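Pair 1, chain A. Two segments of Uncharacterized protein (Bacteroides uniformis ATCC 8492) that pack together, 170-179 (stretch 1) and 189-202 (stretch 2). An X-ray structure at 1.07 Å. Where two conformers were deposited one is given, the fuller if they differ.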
# COMPACT_ATOMS: atom_id res chain seq x y z
N TRP A 170 -10.83 16.44 -2.24
CA TRP A 170 -10.79 15.54 -1.11
C TRP A 170 -9.59 14.58 -1.12
O TRP A 170 -9.42 13.81 -0.18
CB TRP A 170 -12.11 14.78 -0.99
CG TRP A 170 -12.55 14.04 -2.19
CD1 TRP A 170 -13.46 14.47 -3.11
CD2 TRP A 170 -12.20 12.71 -2.57
NE1 TRP A 170 -13.68 13.50 -4.06
CE2 TRP A 170 -12.92 12.41 -3.75
CE3 TRP A 170 -11.36 11.74 -2.04
CZ2 TRP A 170 -12.83 11.17 -4.39
CZ3 TRP A 170 -11.27 10.51 -2.67
CH2 TRP A 170 -11.99 10.24 -3.84
N ILE A 171 -8.78 14.62 -2.17
CA ILE A 171 -7.50 13.92 -2.20
C ILE A 171 -6.45 14.97 -1.86
O ILE A 171 -6.38 16.00 -2.54
CB ILE A 171 -7.20 13.28 -3.57
CG1 ILE A 171 -8.31 12.30 -3.94
CG2 ILE A 171 -5.82 12.63 -3.55
CD1 ILE A 171 -8.25 11.79 -5.36
N LYS A 172 -5.65 14.70 -0.83
CA LYS A 172 -4.72 15.68 -0.29
C LYS A 172 -3.27 15.21 -0.38
O LYS A 172 -2.98 14.00 -0.36
CB LYS A 172 -5.09 15.96 1.16
CG LYS A 172 -6.51 16.50 1.28
CD LYS A 172 -6.93 16.88 2.67
CE LYS A 172 -8.40 17.31 2.68
NZ LYS A 172 -8.68 18.24 1.55
N ASP A 173 -2.35 16.17 -0.44
CA ASP A 173 -0.93 15.87 -0.31
C ASP A 173 -0.71 14.91 0.85
O ASP A 173 -1.24 15.10 1.95
CB ASP A 173 -0.14 17.15 -0.02
CG ASP A 173 0.21 17.95 -1.25
OD1 ASP A 173 0.29 17.37 -2.34
OD2 ASP A 173 0.42 19.19 -1.10
N GLY A 174 0.08 13.88 0.59
CA GLY A 174 0.43 12.91 1.63
C GLY A 174 -0.52 11.74 1.76
O GLY A 174 -0.20 10.79 2.47
N ASP A 175 -1.67 11.78 1.09
CA ASP A 175 -2.56 10.65 1.12
C ASP A 175 -1.87 9.43 0.50
O ASP A 175 -1.05 9.53 -0.41
CB ASP A 175 -3.85 10.92 0.37
CG ASP A 175 -4.83 11.83 1.13
OD1 ASP A 175 -4.60 12.10 2.33
OD2 ASP A 175 -5.85 12.22 0.51
N ILE A 176 -2.26 8.28 1.01
CA ILE A 176 -1.79 7.01 0.48
C ILE A 176 -2.75 6.55 -0.61
O ILE A 176 -3.97 6.49 -0.41
CB ILE A 176 -1.70 5.97 1.62
CG1 ILE A 176 -0.64 6.41 2.63
CG2 ILE A 176 -1.40 4.59 1.06
CD1 ILE A 176 -0.74 5.71 3.96
N ILE A 177 -2.18 6.23 -1.77
CA ILE A 177 -2.94 5.82 -2.93
C ILE A 177 -2.68 4.33 -3.17
O ILE A 177 -1.53 3.91 -3.29
CB ILE A 177 -2.48 6.61 -4.17
CG1 ILE A 177 -2.60 8.13 -3.95
CG2 ILE A 177 -3.24 6.15 -5.41
CD1 ILE A 177 -3.99 8.63 -3.58
N ALA A 178 -3.75 3.55 -3.24
CA ALA A 178 -3.69 2.13 -3.59
C ALA A 178 -4.40 1.97 -4.92
O ALA A 178 -5.58 2.32 -5.06
CB ALA A 178 -4.36 1.29 -2.51
N ILE A 179 -3.69 1.47 -5.92
CA ILE A 179 -4.23 1.36 -7.27
C ILE A 179 -4.92 0.01 -7.43
O ILE A 179 -4.30 -1.03 -7.27
CB ILE A 179 -3.12 1.54 -8.32
CG1 ILE A 179 -2.51 2.94 -8.18
CG2 ILE A 179 -3.68 1.30 -9.71
CD1 ILE A 179 -1.41 3.27 -9.16
N ALA A 189 -2.69 -3.42 -7.08
CA ALA A 189 -1.46 -3.73 -7.81
C ALA A 189 -0.28 -2.82 -7.51
O ALA A 189 0.84 -3.19 -7.82
CB ALA A 189 -1.72 -3.69 -9.30
N HIS A 190 -0.50 -1.63 -6.96
CA HIS A 190 0.58 -0.64 -6.82
C HIS A 190 0.12 0.37 -5.77
O HIS A 190 -1.07 0.49 -5.50
CB HIS A 190 0.83 0.05 -8.17
CG HIS A 190 2.13 0.76 -8.27
ND1 HIS A 190 3.32 0.10 -8.45
CD2 HIS A 190 2.43 2.08 -8.24
CE1 HIS A 190 4.30 0.98 -8.51
NE2 HIS A 190 3.78 2.19 -8.40
N MSE A 191 1.09 1.07 -5.18
CA MSE A 191 0.81 2.10 -4.18
C MSE A 191 1.77 3.27 -4.34
O MSE A 191 2.84 3.13 -4.92
CB MSE A 191 1.01 1.57 -2.77
CG MSE A 191 0.27 0.30 -2.45
SE MSE A 191 0.40 -0.15 -0.57
CE MSE A 191 -0.86 1.10 0.15
N GLY A 192 1.37 4.41 -3.80
CA GLY A 192 2.25 5.55 -3.72
C GLY A 192 1.63 6.62 -2.83
O GLY A 192 0.65 6.39 -2.15
N ILE A 193 2.26 7.80 -2.85
CA ILE A 193 1.89 8.93 -2.01
C ILE A 193 1.46 10.10 -2.92
O ILE A 193 2.18 10.45 -3.86
CB ILE A 193 3.09 9.36 -1.12
CG1 ILE A 193 3.59 8.18 -0.27
CG2 ILE A 193 2.73 10.55 -0.25
CD1 ILE A 193 2.57 7.65 0.71
N ALA A 194 0.31 10.69 -2.64
CA ALA A 194 -0.20 11.81 -3.42
C ALA A 194 0.65 13.06 -3.27
O ALA A 194 1.01 13.44 -2.16
CB ALA A 194 -1.62 12.12 -3.00
N PHE A 195 0.93 13.72 -4.39
CA PHE A 195 1.72 14.94 -4.42
C PHE A 195 1.16 15.87 -5.50
O PHE A 195 1.24 15.56 -6.68
CB PHE A 195 3.17 14.57 -4.73
CG PHE A 195 4.10 15.75 -5.00
CD1 PHE A 195 3.97 16.95 -4.32
CD2 PHE A 195 5.14 15.61 -5.89
CE1 PHE A 195 4.84 18.01 -4.57
CE2 PHE A 195 6.02 16.67 -6.12
CZ PHE A 195 5.87 17.86 -5.47
N TYR A 196 0.65 17.02 -5.07
CA TYR A 196 0.22 18.06 -6.00
C TYR A 196 1.42 18.94 -6.33
O TYR A 196 2.02 19.57 -5.46
CB TYR A 196 -0.89 18.91 -5.41
CG TYR A 196 -2.23 18.22 -5.37
CD1 TYR A 196 -3.09 18.29 -6.45
CD2 TYR A 196 -2.63 17.49 -4.26
CE1 TYR A 196 -4.33 17.67 -6.41
CE2 TYR A 196 -3.87 16.86 -4.22
CZ TYR A 196 -4.72 16.96 -5.29
OH TYR A 196 -5.95 16.36 -5.28
N ALA A 197 1.75 18.99 -7.62
CA ALA A 197 2.85 19.81 -8.12
C ALA A 197 2.25 20.70 -9.18
O ALA A 197 1.77 20.22 -10.20
CB ALA A 197 3.96 18.93 -8.69
N ASP A 198 2.21 22.01 -8.90
CA ASP A 198 1.62 22.97 -9.81
C ASP A 198 0.22 22.52 -10.21
O ASP A 198 -0.12 22.51 -11.40
CB ASP A 198 2.52 23.13 -11.03
CG ASP A 198 2.05 24.22 -11.98
OD1 ASP A 198 1.48 25.23 -11.51
OD2 ASP A 198 2.28 24.06 -13.19
N ASN A 199 -0.55 22.16 -9.19
CA ASN A 199 -1.94 21.73 -9.33
C ASN A 199 -2.20 20.39 -10.02
O ASN A 199 -3.34 19.93 -9.99
CB ASN A 199 -2.79 22.83 -9.94
CG ASN A 199 -2.78 24.08 -9.09
OD1 ASN A 199 -3.02 24.02 -7.88
ND2 ASN A 199 -2.47 25.21 -9.70
N LYS A 200 -1.18 19.73 -10.58
CA LYS A 200 -1.37 18.37 -11.09
C LYS A 200 -1.22 17.41 -9.93
O LYS A 200 -0.30 17.55 -9.13
CB LYS A 200 -0.36 18.04 -12.17
CG LYS A 200 -0.52 18.92 -13.38
CD LYS A 200 0.45 18.59 -14.49
CE LYS A 200 0.18 19.41 -15.74
NZ LYS A 200 0.35 20.85 -15.49
N LEU A 201 -2.10 16.41 -9.86
CA LEU A 201 -1.94 15.34 -8.89
C LEU A 201 -1.01 14.28 -9.47
O LEU A 201 -1.38 13.55 -10.40
CB LEU A 201 -3.28 14.73 -8.52
CG LEU A 201 -3.22 13.50 -7.62
CD1 LEU A 201 -2.52 13.77 -6.30
CD2 LEU A 201 -4.61 12.96 -7.39
N LEU A 202 0.20 14.26 -8.91
CA LEU A 202 1.26 13.31 -9.23
C LEU A 202 1.35 12.27 -8.12
O LEU A 202 0.68 12.35 -7.09
CB LEU A 202 2.61 14.03 -9.38
CG LEU A 202 2.64 15.26 -10.26
CD1 LEU A 202 4.05 15.80 -10.33
CD2 LEU A 202 2.10 14.96 -11.66
O HOH W 1 2.17 20.18 -2.93

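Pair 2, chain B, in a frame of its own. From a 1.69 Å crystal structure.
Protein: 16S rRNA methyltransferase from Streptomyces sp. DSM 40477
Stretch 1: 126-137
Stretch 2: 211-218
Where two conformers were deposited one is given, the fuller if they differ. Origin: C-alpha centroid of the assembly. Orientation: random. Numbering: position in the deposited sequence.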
# COMPACT_ATOMS: atom_id res chain seq x y z
N MET B 126 -6.70 -8.19 3.52
CA MET B 126 -6.04 -7.64 2.35
C MET B 126 -5.89 -8.71 1.28
O MET B 126 -6.10 -8.44 0.09
CB MET B 126 -4.68 -7.02 2.73
CG MET B 126 -4.84 -5.65 3.39
SD MET B 126 -3.27 -4.79 3.63
CE MET B 126 -2.58 -5.80 4.94
N ALA B 127 -5.57 -9.93 1.69
CA ALA B 127 -5.47 -11.03 0.74
C ALA B 127 -6.82 -11.27 0.07
O ALA B 127 -6.87 -11.68 -1.08
CB ALA B 127 -4.97 -12.31 1.43
N ALA B 128 -7.91 -11.00 0.79
CA ALA B 128 -9.25 -11.24 0.25
C ALA B 128 -9.52 -10.50 -1.06
O ALA B 128 -10.23 -11.02 -1.94
CB ALA B 128 -10.31 -10.85 1.28
N VAL B 129 -8.99 -9.29 -1.19
CA VAL B 129 -9.26 -8.47 -2.37
C VAL B 129 -8.32 -8.81 -3.53
O VAL B 129 -8.47 -8.29 -4.63
CB VAL B 129 -9.19 -6.95 -2.08
CG1 VAL B 129 -10.13 -6.58 -0.95
CG2 VAL B 129 -7.76 -6.51 -1.77
N CYS B 130 -7.36 -9.69 -3.26
CA CYS B 130 -6.38 -10.06 -4.28
C CYS B 130 -6.71 -11.40 -4.89
O CYS B 130 -7.27 -12.27 -4.23
CB CYS B 130 -4.98 -10.18 -3.66
SG CYS B 130 -4.31 -8.64 -3.04
N ARG B 131 -6.33 -11.59 -6.15
CA ARG B 131 -6.39 -12.93 -6.71
C ARG B 131 -5.23 -13.75 -6.17
O ARG B 131 -4.17 -13.21 -5.85
CB ARG B 131 -6.36 -12.89 -8.25
CG ARG B 131 -5.07 -12.33 -8.83
CD ARG B 131 -4.88 -12.76 -10.29
NE ARG B 131 -3.62 -12.23 -10.82
CZ ARG B 131 -3.50 -11.01 -11.34
NH1 ARG B 131 -4.56 -10.21 -11.39
NH2 ARG B 131 -2.32 -10.59 -11.79
N PRO B 132 -5.42 -15.07 -6.09
CA PRO B 132 -4.27 -15.92 -5.79
C PRO B 132 -3.20 -15.68 -6.85
O PRO B 132 -3.53 -15.59 -8.04
CB PRO B 132 -4.85 -17.34 -5.95
CG PRO B 132 -6.32 -17.19 -5.73
CD PRO B 132 -6.66 -15.83 -6.29
N GLY B 133 -1.95 -15.54 -6.43
CA GLY B 133 -0.85 -15.26 -7.34
C GLY B 133 -0.50 -13.79 -7.43
O GLY B 133 0.51 -13.43 -8.05
N ALA B 134 -1.32 -12.93 -6.84
CA ALA B 134 -1.03 -11.50 -6.79
C ALA B 134 0.32 -11.26 -6.13
O ALA B 134 0.70 -11.98 -5.21
CB ALA B 134 -2.12 -10.76 -5.98
N SER B 135 1.04 -10.24 -6.58
CA SER B 135 2.30 -9.88 -5.94
C SER B 135 2.04 -8.87 -4.83
O SER B 135 1.05 -8.14 -4.88
CB SER B 135 3.27 -9.27 -6.95
OG SER B 135 2.78 -8.05 -7.46
N PHE B 136 2.93 -8.83 -3.85
CA PHE B 136 2.83 -7.82 -2.80
C PHE B 136 4.18 -7.22 -2.46
O PHE B 136 5.22 -7.87 -2.63
CB PHE B 136 2.16 -8.35 -1.52
CG PHE B 136 3.00 -9.32 -0.72
CD1 PHE B 136 3.98 -8.86 0.15
CD2 PHE B 136 2.76 -10.68 -0.80
CE1 PHE B 136 4.73 -9.76 0.91
CE2 PHE B 136 3.49 -11.58 -0.05
CZ PHE B 136 4.48 -11.13 0.81
N LEU B 137 4.14 -5.98 -1.99
CA LEU B 137 5.29 -5.28 -1.45
C LEU B 137 4.84 -4.62 -0.15
O LEU B 137 3.92 -3.80 -0.16
CB LEU B 137 5.75 -4.21 -2.42
CG LEU B 137 6.67 -3.13 -1.85
CD1 LEU B 137 7.97 -3.74 -1.32
CD2 LEU B 137 6.95 -2.11 -2.93
N ALA B 211 12.13 -4.08 2.81
CA ALA B 211 11.12 -4.49 1.83
C ALA B 211 10.79 -5.97 1.94
O ALA B 211 11.67 -6.82 1.83
CB ALA B 211 11.58 -4.16 0.41
N LEU B 212 9.52 -6.27 2.14
CA LEU B 212 9.02 -7.64 2.16
C LEU B 212 8.24 -7.85 0.88
O LEU B 212 7.27 -7.14 0.62
CB LEU B 212 8.07 -7.84 3.35
CG LEU B 212 8.56 -7.46 4.75
CD1 LEU B 212 7.44 -7.62 5.77
CD2 LEU B 212 9.76 -8.29 5.16
N THR B 213 8.64 -8.83 0.06
CA THR B 213 7.90 -9.08 -1.17
C THR B 213 7.53 -10.56 -1.30
O THR B 213 8.14 -11.43 -0.67
CB THR B 213 8.67 -8.63 -2.43
OG1 THR B 213 9.96 -9.26 -2.49
CG2 THR B 213 8.87 -7.11 -2.44
N GLY B 214 6.52 -10.82 -2.11
CA GLY B 214 6.08 -12.18 -2.31
C GLY B 214 4.79 -12.21 -3.09
O GLY B 214 4.48 -11.29 -3.85
N THR B 215 4.04 -13.29 -2.89
CA THR B 215 2.80 -13.51 -3.61
C THR B 215 1.71 -13.92 -2.64
O THR B 215 1.97 -14.48 -1.58
CB THR B 215 2.96 -14.60 -4.69
OG1 THR B 215 3.33 -15.83 -4.07
CG2 THR B 215 4.03 -14.22 -5.70
N ILE B 216 0.47 -13.63 -3.01
CA ILE B 216 -0.68 -14.04 -2.22
C ILE B 216 -0.99 -15.49 -2.58
O ILE B 216 -1.17 -15.83 -3.75
CB ILE B 216 -1.90 -13.14 -2.52
CG1 ILE B 216 -1.61 -11.66 -2.21
CG2 ILE B 216 -3.14 -13.63 -1.74
CD1 ILE B 216 -1.15 -11.40 -0.76
N SER B 217 -1.03 -16.35 -1.57
CA SER B 217 -1.17 -17.78 -1.79
C SER B 217 -2.00 -18.36 -0.66
O SER B 217 -1.46 -18.87 0.31
CB SER B 217 0.22 -18.43 -1.82
OG SER B 217 0.14 -19.78 -2.26
N PRO B 218 -3.33 -18.25 -0.78
CA PRO B 218 -4.25 -18.70 0.28
C PRO B 218 -4.41 -20.22 0.37
O PRO B 218 -3.77 -20.97 -0.37
CB PRO B 218 -5.59 -18.06 -0.12
CG PRO B 218 -5.23 -16.96 -1.09
CD PRO B 218 -4.03 -17.48 -1.82

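Both pairs are a type II beta turn that leads into a short strand, which lies antiparallel to a second strand. The two backbones superpose with an RMSD of 0.5 Å over 14 central residues. The strands run at 147° in pair 1 and 154° in pair 2.

The turn spans Lys172(A) to Asp175(A) in pair 1 and Arg131(B) to Ala134(B) in pair 2. Gly174(A) and Gly133(B) match within it. Both have positive phi, and a CB there would be jammed against the preceding carbonyl oxygen. Each glycine N also bonds across to the second strand: Gly174(A) N to Ala194(A) O at 2.9 Å, and Gly133(B) N to Ile216(B) O at 2.8 Å. The next rung matches too. Ala194(A) N donates to Asp175(A) O at 2.9 Å, and Ile216(B) N donates to Ala134(B) O at 2.8 Å. Further along, Ile177(A) pairs with Gly192(A) as Phe136(B) pairs with Gly214(B), each through two backbone hydrogen bonds. The bond from Gly214(B) N to Phe136(B) O is the longest of these, at 3.3 Å.

The side chains fill this frame differently. In pair 2 the Phe136(B) ring folds back over its glycine partner. Gly214(B) CA lies over the ring face, 3.9 Å from the centroid. An ideal CB on Gly214(B) would clash with Phe136(B) CZ, at 2.9 Å. In pair 1 the matching residue is Ile177(A), which has no ring to lay over Gly192(A). An ideal CB on Gly192(A) would come no nearer stretch 1 than 5.0 Å, to Ile177(A) O.

The space around the Ala194(A) and Ile216(B) position is filled differently. Ile216(B) is large: its CG1 lies 4.0 Å from Cys130(B) CB and 3.9 Å from Ala134(B) CB. Its match, Ala194(A), is small. Beside it, Ile171(A) is larger than its match Cys130(B): Ile171(A) CG2 lies 4.3 Å from Ala194(A) CB and 4.0 Å from Leu201(A) CD2. Ile177(A) CG1 lies 4.2 Å from Ala194(A) CB.

On the face opposite Ile177(A), Ile176(A) CG2 meets CE of the selenomethionine Met191(A) at 3.6 Å. Ser135(B) and Thr213(B) match these positions. Here Leu137(B) CD1 packs on Thr213(B) CG2 at 3.7 Å. Leu137(B) matches Ala178(A), whose CB is 4.4 Å from Met191(A) CE.

Around the turn, the Asp173(A) and Tyr196(A) positions make different contacts. In pair 1, Asp173(A) OD1 accepts from Tyr196(A) N at 2.8 Å, and Tyr196(A) OH donates to Ile171(A) O at 2.8 Å. A water also links Asp173(A) OD2 to Tyr196(A) O. In pair 2 both positions are proline, and Pro132(B) CB simply packs against Pro218(B) CD at 4.2 Å.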